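PDB 3G6S: putative endonuclease/exonuclease/phosphatase family protein from Bacteroides vulgatus ATCC 8482, which probably hydrolyses phosphodiester bonds in nucleic acid as an endonuclease or exonuclease, although its actual substrate is unproven. Local coordinates for residues F96-N101 and V135-D140. Sequence-based numbering, arbitrary orientation.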
loop_
_atom_site.group_PDB
_atom_site.type_symbol
_atom_site.label_atom_id
_atom_site.label_comp_id
_atom_site.label_asym_id
_atom_site.label_seq_id
_atom_site.Cartn_x
_atom_site.Cartn_y
_atom_site.Cartn_z
ATOM N N PHE A 96 3.665 -3.379 -12.906
ATOM C CA PHE A 96 2.894 -3.396 -14.144
ATOM C C PHE A 96 1.838 -2.301 -14.124
ATOM O O PHE A 96 1.493 -1.780 -13.062
ATOM C CB PHE A 96 2.231 -4.763 -14.357
ATOM C CG PHE A 96 1.335 -5.192 -13.234
ATOM C CD1 PHE A 96 -0.005 -4.803 -13.198
ATOM C CD2 PHE A 96 1.839 -5.970 -12.195
ATOM C CE1 PHE A 96 -0.829 -5.179 -12.138
ATOM C CE2 PHE A 96 1.028 -6.349 -11.133
ATOM C CZ PHE A 96 -0.311 -5.953 -11.104
ATOM N N TRP A 97 1.323 -1.956 -15.300
ATOM C CA TRP A 97 0.320 -0.902 -15.421
ATOM C C TRP A 97 -1.116 -1.406 -15.389
ATOM O O TRP A 97 -1.479 -2.335 -16.110
ATOM C CB TRP A 97 0.584 -0.090 -16.698
ATOM C CG TRP A 97 1.650 0.920 -16.485
ATOM C CD1 TRP A 97 1.479 2.262 -16.260
ATOM C CD2 TRP A 97 3.046 0.661 -16.313
ATOM N NE1 TRP A 97 2.687 2.848 -15.946
ATOM C CE2 TRP A 97 3.664 1.887 -15.975
ATOM C CE3 TRP A 97 3.838 -0.495 -16.406
ATOM C CZ2 TRP A 97 5.033 1.995 -15.725
ATOM C CZ3 TRP A 97 5.204 -0.393 -16.156
ATOM C CH2 TRP A 97 5.788 0.850 -15.821
ATOM N N LEU A 98 -1.923 -0.790 -14.529
ATOM C CA LEU A 98 -3.325 -1.164 -14.398
ATOM C C LEU A 98 -4.063 -0.689 -15.648
ATOM O O LEU A 98 -4.642 0.400 -15.680
ATOM C CB LEU A 98 -3.936 -0.535 -13.133
ATOM C CG LEU A 98 -3.252 -0.868 -11.789
ATOM C CD1 LEU A 98 -4.084 -0.320 -10.625
ATOM C CD2 LEU A 98 -3.098 -2.380 -11.642
ATOM N N ALA A 99 -4.015 -1.523 -16.683
ATOM C CA ALA A 99 -4.647 -1.229 -17.961
ATOM C C ALA A 99 -4.843 -2.513 -18.757
ATOM O O ALA A 99 -4.513 -3.597 -18.288
ATOM C CB ALA A 99 -3.785 -0.243 -18.755
ATOM N N GLU A 100 -5.380 -2.377 -19.962
ATOM C CA GLU A 100 -5.638 -3.511 -20.834
ATOM C C GLU A 100 -4.354 -4.286 -21.123
ATOM O O GLU A 100 -4.389 -5.484 -21.403
ATOM C CB GLU A 100 -6.281 -3.017 -22.129
ATOM C CG GLU A 100 -7.624 -2.298 -21.908
ATOM C CD GLU A 100 -7.492 -0.909 -21.265
ATOM O OE1 GLU A 100 -8.520 -0.364 -20.808
ATOM O OE2 GLU A 100 -6.374 -0.350 -21.227
ATOM N N ASN A 101 -3.223 -3.592 -21.049
ATOM C CA ASN A 101 -1.919 -4.210 -21.265
ATOM C C ASN A 101 -0.968 -3.757 -20.163
ATOM O O ASN A 101 -0.320 -2.718 -20.275
ATOM C CB ASN A 101 -1.332 -3.806 -22.611
ATOM C CG ASN A 101 -0.001 -4.480 -22.876
ATOM O OD1 ASN A 101 0.756 -4.076 -23.761
ATOM N ND2 ASN A 101 0.290 -5.528 -22.107
ATOM N N VAL A 135 2.003 -7.034 -2.765
ATOM C CA VAL A 135 1.563 -6.235 -3.897
ATOM C C VAL A 135 1.035 -4.928 -3.329
ATOM O O VAL A 135 0.197 -4.930 -2.430
ATOM C CB VAL A 135 0.452 -6.946 -4.713
ATOM C CG1 VAL A 135 0.027 -6.071 -5.893
ATOM C CG2 VAL A 135 0.966 -8.276 -5.233
ATOM N N ASN A 136 1.551 -3.818 -3.849
ATOM C CA ASN A 136 1.170 -2.485 -3.408
ATOM C C ASN A 136 0.663 -1.716 -4.607
ATOM O O ASN A 136 1.316 -1.681 -5.649
ATOM C CB ASN A 136 2.378 -1.763 -2.827
ATOM C CG ASN A 136 2.005 -0.440 -2.228
ATOM O OD1 ASN A 136 1.083 -0.365 -1.407
ATOM N ND2 ASN A 136 2.714 0.622 -2.621
ATOM N N THR A 137 -0.489 -1.077 -4.469
ATOM C CA THR A 137 -1.034 -0.360 -5.605
ATOM C C THR A 137 -1.773 0.930 -5.232
ATOM O O THR A 137 -1.946 1.224 -4.053
ATOM C CB THR A 137 -1.965 -1.314 -6.390
ATOM O OG1 THR A 137 -2.486 -0.647 -7.543
ATOM C CG2 THR A 137 -3.105 -1.778 -5.506
ATOM N N HIS A 138 -2.186 1.693 -6.246
ATOM C CA HIS A 138 -2.936 2.952 -6.075
ATOM C C HIS A 138 -3.994 3.021 -7.178
ATOM O O HIS A 138 -3.656 3.206 -8.342
ATOM C CB HIS A 138 -2.014 4.170 -6.205
ATOM C CG HIS A 138 -2.626 5.445 -5.717
ATOM N ND1 HIS A 138 -3.953 5.536 -5.352
ATOM C CD2 HIS A 138 -2.088 6.666 -5.492
ATOM C CE1 HIS A 138 -4.204 6.762 -4.917
ATOM N NE2 HIS A 138 -3.091 7.465 -4.992
ATOM N N PHE A 139 -5.267 2.870 -6.811
ATOM C CA PHE A 139 -6.381 2.887 -7.769
ATOM C C PHE A 139 -6.843 4.276 -8.225
ATOM O O PHE A 139 -6.517 5.290 -7.605
ATOM C CB PHE A 139 -7.577 2.138 -7.172
ATOM C CG PHE A 139 -7.520 0.645 -7.355
ATOM C CD1 PHE A 139 -6.306 -0.027 -7.406
ATOM C CD2 PHE A 139 -8.691 -0.097 -7.444
ATOM C CE1 PHE A 139 -6.265 -1.414 -7.546
ATOM C CE2 PHE A 139 -8.652 -1.483 -7.583
ATOM C CZ PHE A 139 -7.440 -2.138 -7.632
ATOM N N ASP A 140 -7.606 4.301 -9.321
ATOM C CA ASP A 140 -8.155 5.535 -9.883
ATOM C C ASP A 140 -9.411 5.933 -9.099
ATOM O O ASP A 140 -10.250 5.088 -8.791
ATOM C CB ASP A 140 -8.527 5.329 -11.355
ATOM C CG ASP A 140 -9.046 6.604 -12.020
ATOM O OD1 ASP A 140 -9.575 6.516 -13.145
ATOM O OD2 ASP A 140 -8.920 7.698 -11.429
#
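Leu98 reaches across to Thr137 and Phe139 with a single methyl. The bond from CA to CB points toward residues 135-140, but CB stops short of them. CG lies anti to the carbonyl carbon (chi1 -57°), and from there the two methyls part company. CD2 turns back on its own segment and meets Phe96 CE1 at 3.6 Å. CD1 continues the chain forward (chi2 -173°) and ends 3.5 Å from Thr137 OG1 and 3.9 Å from both Phe139 CD1 and Phe139 CE1; the carbonyl oxygen of His138 is more distant, 4.2 Å from Leu98 CD1. The methyl approaches the Phe139 ring obliquely, the two side chains crossing at about a right angle.

No hydrogen bond joins the segments. The Thr137 hydroxyl, anti to its backbone nitrogen, donates a hydrogen bond to Ile117 O; with Leu98 CD1 it makes a van der Waals contact. That same OG1 sits in the plane of the Phe139 ring, at its edge, 3.8 Å from Phe139 CE1. All of this is buried: Ser150 of helix 144-161 touches both Leu98 and Phe139, and the Phe139 ring also meets Phe173.

Strand 117-125 runs between strands 88-97 and 131-138, and Leu98, at the centre of an inverse gamma turn just past strand 88-97, reaches over to the end of strand 131-138. There it packs onto the Asn-Thr-His sequence itself, 136-138, which resembles a signature of the family. Through Ser150, helix 144-161 packs over the side of the sheet where Leu98 and Phe139 meet, in the DNase I-like alpha/beta sandwich.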